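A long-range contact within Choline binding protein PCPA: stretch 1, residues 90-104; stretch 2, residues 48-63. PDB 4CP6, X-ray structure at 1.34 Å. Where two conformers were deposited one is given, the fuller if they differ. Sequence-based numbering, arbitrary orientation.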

ATOM      1  N   ARG A  90     -33.373   1.028  -1.965  1.00 19.15           N
ATOM      2  CA  ARG A  90     -33.950  -0.260  -2.366  1.00 19.15           C
ATOM      3  C   ARG A  90     -32.806  -1.286  -2.445  1.00 21.76           C
ATOM      4  O   ARG A  90     -31.634  -0.890  -2.612  1.00 21.89           O
ATOM      5  CB  ARG A  90     -34.636  -0.141  -3.751  1.00 21.15           C
ATOM      6  CG  ARG A  90     -33.677   0.120  -4.960  1.00 21.44           C
ATOM      7  CD  ARG A  90     -34.408   0.386  -6.281  1.00 22.78           C
ATOM      8  NE  ARG A  90     -35.175  -0.788  -6.715  1.00 19.91           N
ATOM      9  CZ  ARG A  90     -34.656  -1.816  -7.383  1.00 32.59           C
ATOM     10  NH1 ARG A  90     -33.383  -1.785  -7.778  1.00 24.04           N
ATOM     11  NH2 ARG A  90     -35.408  -2.884  -7.669  1.00 19.12           N
ATOM     12  N   ILE A  91     -33.129  -2.585  -2.321  1.00 17.20           N
ATOM     13  CA  ILE A  91     -32.130  -3.644  -2.495  1.00 15.86           C
ATOM     14  C   ILE A  91     -31.708  -3.618  -3.973  1.00 19.92           C
ATOM     15  O   ILE A  91     -32.570  -3.542  -4.878  1.00 17.87           O
ATOM     16  CB  ILE A  91     -32.727  -5.030  -2.125  1.00 17.69           C
ATOM     17  CG1 ILE A  91     -33.099  -5.142  -0.629  1.00 17.41           C
ATOM     18  CG2 ILE A  91     -31.833  -6.195  -2.582  1.00 17.00           C
ATOM     19  CD1 ILE A  91     -31.933  -5.149   0.418  1.00 26.78           C
ATOM     20  N   VAL A  92     -30.371  -3.663  -4.220  1.00 14.67           N
ATOM     21  CA  VAL A  92     -29.785  -3.732  -5.550  1.00 13.49           C
ATOM     22  C   VAL A  92     -29.301  -5.184  -5.625  1.00 16.50           C
ATOM     23  O   VAL A  92     -28.483  -5.621  -4.792  1.00 15.62           O
ATOM     24  CB  VAL A  92     -28.660  -2.677  -5.749  1.00 16.02           C
ATOM     25  CG1 VAL A  92     -27.963  -2.865  -7.089  1.00 15.85           C
ATOM     26  CG2 VAL A  92     -29.236  -1.256  -5.657  1.00 15.57           C
ATOM     27  N   TYR A  93     -29.887  -5.962  -6.548  1.00 13.30           N
ATOM     28  CA  TYR A  93     -29.634  -7.397  -6.631  1.00 12.79           C
ATOM     29  C   TYR A  93     -28.244  -7.703  -7.137  1.00 13.51           C
ATOM     30  O   TYR A  93     -27.725  -6.986  -7.988  1.00 12.53           O
ATOM     31  CB  TYR A  93     -30.677  -8.063  -7.530  1.00 13.10           C
ATOM     32  CG  TYR A  93     -32.085  -7.691  -7.124  1.00 12.92           C
ATOM     33  CD1 TYR A  93     -32.555  -7.970  -5.844  1.00 13.00           C
ATOM     34  CD2 TYR A  93     -32.946  -7.065  -8.020  1.00 13.04           C
ATOM     35  CE1 TYR A  93     -33.854  -7.635  -5.463  1.00 13.76           C
ATOM     36  CE2 TYR A  93     -34.240  -6.711  -7.643  1.00 13.64           C
ATOM     37  CZ  TYR A  93     -34.693  -7.019  -6.375  1.00 15.43           C
ATOM     38  OH  TYR A  93     -35.979  -6.665  -6.027  1.00 14.86           O
ATOM     39  N   TYR A  94     -27.629  -8.766  -6.621  1.00 12.07           N
ATOM     40  CA  TYR A  94     -26.272  -9.075  -7.057  1.00 11.39           C
ATOM     41  C   TYR A  94     -25.996 -10.545  -6.774  1.00 13.20           C
ATOM     42  O   TYR A  94     -26.404 -11.050  -5.739  1.00 12.50           O
ATOM     43  CB  TYR A  94     -25.246  -8.161  -6.314  1.00 12.23           C
ATOM     44  CG  TYR A  94     -23.917  -8.113  -7.026  1.00 11.40           C
ATOM     45  CD1 TYR A  94     -22.943  -9.082  -6.786  1.00 11.63           C
ATOM     46  CD2 TYR A  94     -23.646  -7.130  -7.982  1.00 11.11           C
ATOM     47  CE1 TYR A  94     -21.759  -9.108  -7.524  1.00 11.92           C
ATOM     48  CE2 TYR A  94     -22.438  -7.115  -8.684  1.00 12.89           C
ATOM     49  CZ  TYR A  94     -21.487  -8.099  -8.432  1.00 13.48           C
ATOM     50  OH  TYR A  94     -20.289  -8.112  -9.105  1.00 13.75           O
ATOM     51  N   PRO A  95     -25.296 -11.245  -7.686  1.00 11.83           N
ATOM     52  CA  PRO A  95     -25.021 -12.669  -7.473  1.00 12.90           C
ATOM     53  C   PRO A  95     -24.095 -12.975  -6.301  1.00 14.33           C
ATOM     54  O   PRO A  95     -23.329 -12.126  -5.856  1.00 14.81           O
ATOM     55  CB  PRO A  95     -24.388 -13.126  -8.795  1.00 14.53           C
ATOM     56  CG  PRO A  95     -24.027 -11.926  -9.530  1.00 18.44           C
ATOM     57  CD  PRO A  95     -24.832 -10.782  -9.003  1.00 12.96           C
ATOM     58  N   SER A  96     -24.133 -14.231  -5.829  1.00 13.11           N
ATOM     59  CA  SER A  96     -23.261 -14.648  -4.718  1.00 13.30           C
ATOM     60  C   SER A  96     -21.859 -15.049  -5.214  1.00 15.25           C
ATOM     61  O   SER A  96     -20.904 -15.090  -4.428  1.00 15.15           O
ATOM     62  CB  SER A  96     -23.894 -15.843  -4.031  1.00 15.11           C
ATOM     63  OG  SER A  96     -24.159 -16.850  -4.991  1.00 17.55           O
ATOM     64  N   SER A  97     -21.752 -15.407  -6.485  1.00 12.35           N
ATOM     65  CA  SER A  97     -20.488 -15.799  -7.116  1.00 13.41           C
ATOM     66  C   SER A  97     -20.609 -15.514  -8.589  1.00 15.49           C
ATOM     67  O   SER A  97     -21.732 -15.473  -9.113  1.00 13.72           O
ATOM     68  CB  SER A  97     -20.182 -17.282  -6.890  1.00 16.96           C
ATOM     69  OG  SER A  97     -21.050 -18.105  -7.655  1.00 23.01           O
ATOM     70  N   ILE A  98     -19.485 -15.286  -9.269  1.00 14.33           N
ATOM     71  CA  ILE A  98     -19.494 -15.021 -10.689  1.00 12.27           C
ATOM     72  C   ILE A  98     -18.465 -15.917 -11.324  1.00 15.48           C
ATOM     73  O   ILE A  98     -17.324 -15.983 -10.823  1.00 14.69           O
ATOM     74  CB  ILE A  98     -19.266 -13.525 -11.057  1.00 14.10           C
ATOM     75  CG1 ILE A  98     -20.426 -12.634 -10.502  1.00 14.13           C
ATOM     76  CG2 ILE A  98     -19.108 -13.368 -12.586  1.00 15.22           C
ATOM     77  CD1 ILE A  98     -20.203 -11.124 -10.621  1.00 15.16           C
ATOM     78  N   THR A  99     -18.856 -16.616 -12.398  1.00 13.50           N
ATOM     79  CA  THR A  99     -17.971 -17.471 -13.176  1.00 13.80           C
ATOM     80  C   THR A  99     -17.572 -16.729 -14.439  1.00 15.27           C
ATOM     81  O   THR A  99     -18.434 -16.171 -15.142  1.00 13.99           O
ATOM     82  CB  THR A  99     -18.638 -18.817 -13.458  1.00 16.29           C
ATOM     83  OG1 THR A  99     -18.791 -19.503 -12.219  1.00 16.88           O
ATOM     84  CG2 THR A  99     -17.838 -19.684 -14.430  1.00 16.88           C
ATOM     85  N   ILE A 100     -16.245 -16.686 -14.709  1.00 13.34           N
ATOM     86  CA  ILE A 100     -15.692 -15.987 -15.847  1.00 12.42           C
ATOM     87  C   ILE A 100     -15.317 -17.004 -16.911  1.00 15.05           C
ATOM     88  O   ILE A 100     -14.500 -17.885 -16.636  1.00 14.82           O
ATOM     89  CB  ILE A 100     -14.466 -15.168 -15.388  1.00 15.43           C
ATOM     90  CG1 ILE A 100     -14.899 -14.156 -14.286  1.00 16.40           C
ATOM     91  CG2 ILE A 100     -13.776 -14.495 -16.572  1.00 17.11           C
ATOM     92  CD1 ILE A 100     -13.817 -13.132 -13.821  1.00 18.35           C
ATOM     93  N   PRO A 101     -15.880 -16.879 -18.128  1.00 13.36           N
ATOM     94  CA  PRO A 101     -15.570 -17.855 -19.182  1.00 13.05           C
ATOM     95  C   PRO A 101     -14.158 -17.664 -19.701  1.00 14.16           C
ATOM     96  O   PRO A 101     -13.591 -16.579 -19.523  1.00 14.58           O
ATOM     97  CB  PRO A 101     -16.627 -17.563 -20.259  1.00 15.32           C
ATOM     98  CG  PRO A 101     -16.928 -16.084 -20.081  1.00 17.52           C
ATOM     99  CD  PRO A 101     -16.869 -15.877 -18.587  1.00 14.02           C
ATOM    100  N   SER A 102     -13.607 -18.690 -20.384  1.00 15.03           N
ATOM    101  CA  SER A 102     -12.242 -18.617 -20.895  0.50 14.41           C
ATOM    102  C   SER A 102     -12.002 -17.481 -21.885  1.00 17.08           C
ATOM    103  O   SER A 102     -10.895 -16.962 -21.935  1.00 17.63           O
ATOM    104  CB  SER A 102     -11.802 -19.953 -21.489  0.50 17.48           C
ATOM    105  OG  SER A 102     -12.625 -20.329 -22.578  0.50 22.06           O
ATOM    106  N   SER A 103     -13.033 -17.054 -22.638  1.00 13.97           N
ATOM    107  CA  SER A 103     -12.905 -15.990 -23.624  1.00 12.88           C
ATOM    108  C   SER A 103     -12.507 -14.615 -23.050  1.00 14.63           C
ATOM    109  O   SER A 103     -12.048 -13.769 -23.806  1.00 15.64           O
ATOM    110  CB  SER A 103     -14.198 -15.861 -24.431  1.00 15.27           C
ATOM    111  OG  SER A 103     -15.315 -15.500 -23.636  1.00 14.90           O
ATOM    112  N   ILE A 104     -12.738 -14.377 -21.742  1.00 13.98           N
ATOM    113  CA  ILE A 104     -12.381 -13.049 -21.190  1.00 12.38           C
ATOM    114  C   ILE A 104     -10.855 -12.865 -21.148  1.00 14.30           C
ATOM    115  O   ILE A 104     -10.178 -13.604 -20.433  1.00 14.97           O
ATOM    116  CB  ILE A 104     -13.005 -12.831 -19.803  1.00 14.32           C
ATOM    117  CG1 ILE A 104     -14.551 -12.952 -19.830  1.00 15.43           C
ATOM    118  CG2 ILE A 104     -12.544 -11.479 -19.167  1.00 14.10           C
ATOM    119  CD1 ILE A 104     -15.318 -11.885 -20.728  1.00 16.13           C
TER
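Stretch 2 (48-63) EFEAGQDGKPFTIPTK

Stretch 2 runs alongside stretch 1 in the same direction, and the two are joined as neighbouring parallel strands. Their strands, ending at Ile100 and Thr59, approach to 4.6 Å between axes, with 22° between their N-to-C directions and a signed crossing angle of -22°, the modest twist usual in sheets. Register is simple: Ile98 lies beside Phe58 (CA to CA 4.9 Å) and Thr99 beside Thr59 (CA to CA 4.6 Å). Before its strand, stretch 2 is extended through Glu50 and then compacts. A short 3-10 segment, Ala51 to Gln53, leads into a type II turn from Gln53 to Lys56, in which Gly55 adopts a positive phi of 67°, a conformation that favours glycine. Stretch 1 ends in a type I turn from Pro101 to Ile104.

The backbone ladder begins in the turn, where Gly55 N donates to Tyr94 O at 2.9 Å, almost linearly, and Ser96 N donates to Lys56 O at 3.0 Å. It continues with Phe58 N to Ser97 O at 3.0 Å, Thr99 N to Phe58 O at 2.8 Å and Ile60 N to Thr99 O at 3.0 Å. Phe58 thus uses both its NH and its CO toward stretch 1, bonding to the residues before and after Ile98, the classic parallel pattern. Phe58 O also receives a CA-H...O contact from Ile98 CA at 3.2 Å. Asp54 supplies a side-chain rung: its carboxylate OD1 accepts from Tyr94 N at 2.9 Å, and a water links the same OD1 to Val92 O.

Side chains alternate across the sheet. On the face with Ile98 and Phe58, the branched Ile98 CG2 meets the edge of the Phe58 ring at CD2 (4.4 Å) and packs more closely on Ile60 CG1 (3.7 Å), so apolar chains fill a largely buried side. On the other face, small hydroxyl residues bring Thr99 CB to 3.6 Å from Thr59 OG1, and a water joins Ser97 OG, Thr99 OG1 and Phe58 O.

Aromatic residues and prolines pack the earlier part of the contact. Tyr93, which has the largest area covered by stretch 2, offers a flat ring to the 3-10 segment; Ala51 CA sits 3.5 Å from the ring centroid, nearly on its normal, and the small methyl Ala51 CB lies 3.6 Å from Tyr93 CZ. Phe49 receives Pro95 CD over its face, 3.5 Å from its centroid, a CH-pi contact suited to a rigid proline ring, while the edge of Phe49 points toward the face of Tyr94, with centroids 5.5 Å apart. Pro95 CB also reaches Phe58 CB at 3.6 Å.

Beyond the strands, Pro101 CD rests against Ile60 CB at 3.8 Å, and Pro101 CB against Thr62 CB at 3.7 Å. Proline has no NH to donate, so here packing takes over from the ladder. A short hydroxyl pair, Ser103 OG and Thr62 OG1 at 2.7 Å, closes the contact.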

ATOM      1  N   GLU A  48     -27.805  -4.822 -14.523  1.00 13.70           N
ATOM      2  CA  GLU A  48     -28.837  -4.921 -13.505  1.00 14.21           C
ATOM      3  C   GLU A  48     -29.335  -6.364 -13.460  1.00 18.23           C
ATOM      4  O   GLU A  48     -29.756  -6.897 -14.485  1.00 19.83           O
ATOM      5  CB  GLU A  48     -29.982  -3.995 -13.883  1.00 16.26           C
ATOM      6  CG  GLU A  48     -31.091  -3.982 -12.855  1.00 27.44           C
ATOM      7  CD  GLU A  48     -32.074  -2.868 -13.130  1.00 46.52           C
ATOM      8  OE1 GLU A  48     -31.724  -1.696 -12.863  1.00 34.88           O
ATOM      9  OE2 GLU A  48     -33.170  -3.160 -13.657  1.00 32.65           O
ATOM     10  N   PHE A  49     -29.319  -6.976 -12.280  1.00 14.18           N
ATOM     11  CA  PHE A  49     -29.742  -8.347 -12.076  1.00 13.28           C
ATOM     12  C   PHE A  49     -31.203  -8.409 -11.670  1.00 15.84           C
ATOM     13  O   PHE A  49     -31.731  -7.454 -11.098  1.00 15.37           O
ATOM     14  CB  PHE A  49     -28.859  -9.033 -11.009  1.00 13.96           C
ATOM     15  CG  PHE A  49     -27.424  -9.209 -11.468  1.00 13.43           C
ATOM     16  CD1 PHE A  49     -27.065 -10.285 -12.269  1.00 14.95           C
ATOM     17  CD2 PHE A  49     -26.454  -8.264 -11.154  1.00 14.95           C
ATOM     18  CE1 PHE A  49     -25.749 -10.442 -12.711  1.00 14.97           C
ATOM     19  CE2 PHE A  49     -25.138  -8.416 -11.604  1.00 16.12           C
ATOM     20  CZ  PHE A  49     -24.792  -9.510 -12.373  1.00 14.76           C
ATOM     21  N   GLU A  50     -31.842  -9.543 -11.954  1.00 15.72           N
ATOM     22  CA  GLU A  50     -33.223  -9.822 -11.586  1.00 14.39           C
ATOM     23  C   GLU A  50     -33.276 -10.177 -10.108  1.00 15.31           C
ATOM     24  O   GLU A  50     -32.289 -10.667  -9.551  1.00 14.70           O
ATOM     25  CB  GLU A  50     -33.720 -11.023 -12.400  1.00 16.04           C
ATOM     26  CG  GLU A  50     -33.657 -10.785 -13.906  1.00 25.22           C
ATOM     27  CD  GLU A  50     -33.674 -12.013 -14.797  1.00 45.91           C
ATOM     28  OE1 GLU A  50     -33.877 -13.134 -14.278  1.00 30.42           O
ATOM     29  OE2 GLU A  50     -33.488 -11.852 -16.025  1.00 39.49           O
ATOM     30  N   ALA A  51     -34.443  -9.992  -9.457  1.00 12.87           N
ATOM     31  CA  ALA A  51     -34.603 -10.352  -8.051  1.00 13.37           C
ATOM     32  C   ALA A  51     -34.182 -11.781  -7.794  1.00 15.70           C
ATOM     33  O   ALA A  51     -33.491 -12.042  -6.814  1.00 15.66           O
ATOM     34  CB  ALA A  51     -36.056 -10.151  -7.623  1.00 14.03           C
ATOM     35  N   GLY A  52     -34.589 -12.701  -8.680  1.00 13.67           N
ATOM     36  CA  GLY A  52     -34.295 -14.123  -8.535  1.00 13.73           C
ATOM     37  C   GLY A  52     -32.826 -14.473  -8.623  1.00 17.16           C
ATOM     38  O   GLY A  52     -32.437 -15.556  -8.180  1.00 18.75           O
ATOM     39  N   GLN A  53     -32.010 -13.562  -9.198  1.00 12.50           N
ATOM     40  CA  GLN A  53     -30.551 -13.742  -9.337  1.00 12.07           C
ATOM     41  C   GLN A  53     -29.815 -13.292  -8.084  1.00 15.53           C
ATOM     42  O   GLN A  53     -28.641 -13.644  -7.924  1.00 14.73           O
ATOM     43  CB  GLN A  53     -30.046 -12.961 -10.569  1.00 12.85           C
ATOM     44  CG  GLN A  53     -30.466 -13.570 -11.910  1.00 17.83           C
ATOM     45  CD  GLN A  53     -30.032 -12.769 -13.130  1.00 20.44           C
ATOM     46  OE1 GLN A  53     -30.341 -11.567 -13.320  1.00 18.86           O
ATOM     47  NE2 GLN A  53     -29.366 -13.450 -14.052  1.00 20.38           N
ATOM     48  N   ASP A  54     -30.463 -12.529  -7.191  1.00 13.67           N
ATOM     49  CA  ASP A  54     -29.823 -12.046  -5.960  1.00 13.31           C
ATOM     50  C   ASP A  54     -29.331 -13.205  -5.096  1.00 17.24           C
ATOM     51  O   ASP A  54     -30.094 -14.136  -4.822  1.00 16.40           O
ATOM     52  CB  ASP A  54     -30.827 -11.219  -5.138  1.00 15.33           C
ATOM     53  CG  ASP A  54     -30.182 -10.356  -4.072  1.00 17.83           C
ATOM     54  OD1 ASP A  54     -29.062  -9.840  -4.314  1.00 15.54           O
ATOM     55  OD2 ASP A  54     -30.846 -10.079  -3.055  1.00 23.20           O
ATOM     56  N   GLY A  55     -28.048 -13.174  -4.704  1.00 14.18           N
ATOM     57  CA  GLY A  55     -27.469 -14.186  -3.823  1.00 14.41           C
ATOM     58  C   GLY A  55     -27.363 -15.580  -4.412  1.00 17.83           C
ATOM     59  O   GLY A  55     -27.241 -16.557  -3.670  1.00 17.90           O
ATOM     60  N   LYS A  56     -27.337 -15.681  -5.753  1.00 13.63           N
ATOM     61  CA  LYS A  56     -27.206 -16.971  -6.442  1.00 14.17           C
ATOM     62  C   LYS A  56     -26.044 -16.886  -7.435  1.00 16.76           C
ATOM     63  O   LYS A  56     -25.669 -15.781  -7.828  1.00 14.94           O
ATOM     64  CB  LYS A  56     -28.516 -17.326  -7.176  1.00 16.16           C
ATOM     65  CG  LYS A  56     -29.681 -17.582  -6.222  1.00 19.71           C
ATOM     66  CD  LYS A  56     -30.859 -18.260  -6.890  1.00 20.80           C
ATOM     67  CE  LYS A  56     -32.021 -18.340  -5.923  1.00 27.91           C
ATOM     68  NZ  LYS A  56     -32.592 -16.993  -5.624  1.00 35.10           N
ATOM     69  N   PRO A  57     -25.446 -18.025  -7.846  1.00 14.98           N
ATOM     70  CA  PRO A  57     -24.326 -17.968  -8.794  1.00 14.44           C
ATOM     71  C   PRO A  57     -24.729 -17.447 -10.163  1.00 16.64           C
ATOM     72  O   PRO A  57     -25.852 -17.677 -10.642  1.00 15.38           O
ATOM     73  CB  PRO A  57     -23.880 -19.434  -8.893  1.00 16.37           C
ATOM     74  CG  PRO A  57     -24.371 -20.060  -7.633  1.00 20.58           C
ATOM     75  CD  PRO A  57     -25.711 -19.419  -7.440  1.00 17.23           C
ATOM     76  N   PHE A  58     -23.805 -16.724 -10.811  1.00 14.95           N
ATOM     77  CA  PHE A  58     -24.044 -16.185 -12.132  1.00 13.72           C
ATOM     78  C   PHE A  58     -22.834 -16.466 -13.015  1.00 15.40           C
ATOM     79  O   PHE A  58     -21.691 -16.406 -12.519  1.00 15.19           O
ATOM     80  CB  PHE A  58     -24.253 -14.662 -12.034  1.00 14.42           C
ATOM     81  CG  PHE A  58     -24.348 -13.948 -13.365  1.00 13.62           C
ATOM     82  CD1 PHE A  58     -25.517 -14.006 -14.119  1.00 16.53           C
ATOM     83  CD2 PHE A  58     -23.283 -13.185 -13.852  1.00 14.25           C
ATOM     84  CE1 PHE A  58     -25.617 -13.341 -15.341  1.00 18.25           C
ATOM     85  CE2 PHE A  58     -23.384 -12.528 -15.085  1.00 16.79           C
ATOM     86  CZ  PHE A  58     -24.553 -12.595 -15.807  1.00 17.37           C
ATOM     87  N   THR A  59     -23.054 -16.751 -14.295  1.00 14.24           N
ATOM     88  CA  THR A  59     -21.996 -16.966 -15.269  1.00 13.21           C
ATOM     89  C   THR A  59     -22.043 -15.881 -16.334  1.00 15.91           C
ATOM     90  O   THR A  59     -23.090 -15.633 -16.937  1.00 14.62           O
ATOM     91  CB  THR A  59     -22.089 -18.374 -15.894  1.00 16.76           C
ATOM     92  OG1 THR A  59     -21.944 -19.317 -14.840  1.00 18.76           O
ATOM     93  CG2 THR A  59     -20.985 -18.634 -16.943  1.00 17.99           C
ATOM     94  N   ILE A  60     -20.919 -15.213 -16.561  1.00 13.60           N
ATOM     95  CA  ILE A  60     -20.855 -14.199 -17.599  1.00 13.30           C
ATOM     96  C   ILE A  60     -20.971 -14.897 -18.944  1.00 16.75           C
ATOM     97  O   ILE A  60     -20.219 -15.846 -19.216  1.00 14.94           O
ATOM     98  CB  ILE A  60     -19.530 -13.405 -17.538  1.00 16.33           C
ATOM     99  CG1 ILE A  60     -19.434 -12.642 -16.235  1.00 15.47           C
ATOM    100  CG2 ILE A  60     -19.404 -12.443 -18.741  1.00 17.32           C
ATOM    101  CD1 ILE A  60     -17.991 -11.984 -15.979  1.00 16.47           C
ATOM    102  N   PRO A  61     -21.885 -14.427 -19.826  1.00 15.97           N
ATOM    103  CA  PRO A  61     -21.966 -15.036 -21.158  1.00 15.33           C
ATOM    104  C   PRO A  61     -20.652 -14.939 -21.955  1.00 17.83           C
ATOM    105  O   PRO A  61     -19.847 -14.027 -21.723  1.00 17.12           O
ATOM    106  CB  PRO A  61     -23.137 -14.284 -21.814  1.00 17.48           C
ATOM    107  CG  PRO A  61     -23.961 -13.796 -20.648  1.00 21.76           C
ATOM    108  CD  PRO A  61     -22.913 -13.375 -19.656  1.00 16.99           C
ATOM    109  N   THR A  62     -20.429 -15.875 -22.879  1.00 16.30           N
ATOM    110  CA  THR A  62     -19.180 -15.942 -23.644  1.00 15.65           C
ATOM    111  C   THR A  62     -19.323 -15.590 -25.115  1.00 17.80           C
ATOM    112  O   THR A  62     -18.330 -15.281 -25.791  1.00 15.83           O
ATOM    113  CB  THR A  62     -18.509 -17.321 -23.447  1.00 18.42           C
ATOM    114  OG1 THR A  62     -17.252 -17.349 -24.118  1.00 18.29           O
ATOM    115  CG2 THR A  62     -19.367 -18.500 -23.957  1.00 16.95           C
ATOM    116  N   LYS A  63     -20.554 -15.697 -25.628  1.00 17.15           N
ATOM    117  CA  LYS A  63     -20.800 -15.519 -27.046  1.00 18.80           C
ATOM    118  C   LYS A  63     -22.183 -14.956 -27.239  1.00 21.07           C
ATOM    119  O   LYS A  63     -23.126 -15.353 -26.541  1.00 22.25           O
ATOM    120  CB  LYS A  63     -20.712 -16.913 -27.709  1.00 23.40           C
ATOM    121  CG  LYS A  63     -20.882 -16.955 -29.226  1.00 38.48           C
ATOM    122  CD  LYS A  63     -20.627 -18.358 -29.776  1.00 47.97           C
ATOM    123  CE  LYS A  63     -21.843 -19.253 -29.754  1.00 63.35           C
ATOM    124  NZ  LYS A  63     -21.535 -20.597 -30.304  1.00 73.72           N
TER
HETATM  125  O   HOH W   1     -28.842  -5.341  -9.887  1.00 15.36           O
HETATM  126  O   HOH W   2     -27.763  -7.640  -3.127  1.00 22.16           O
HETATM  127  O   HOH W   3     -20.804 -18.633 -10.564  1.00 19.82           O
HETATM  128  O   HOH W   4     -15.265 -19.039 -23.269  1.00 21.12           O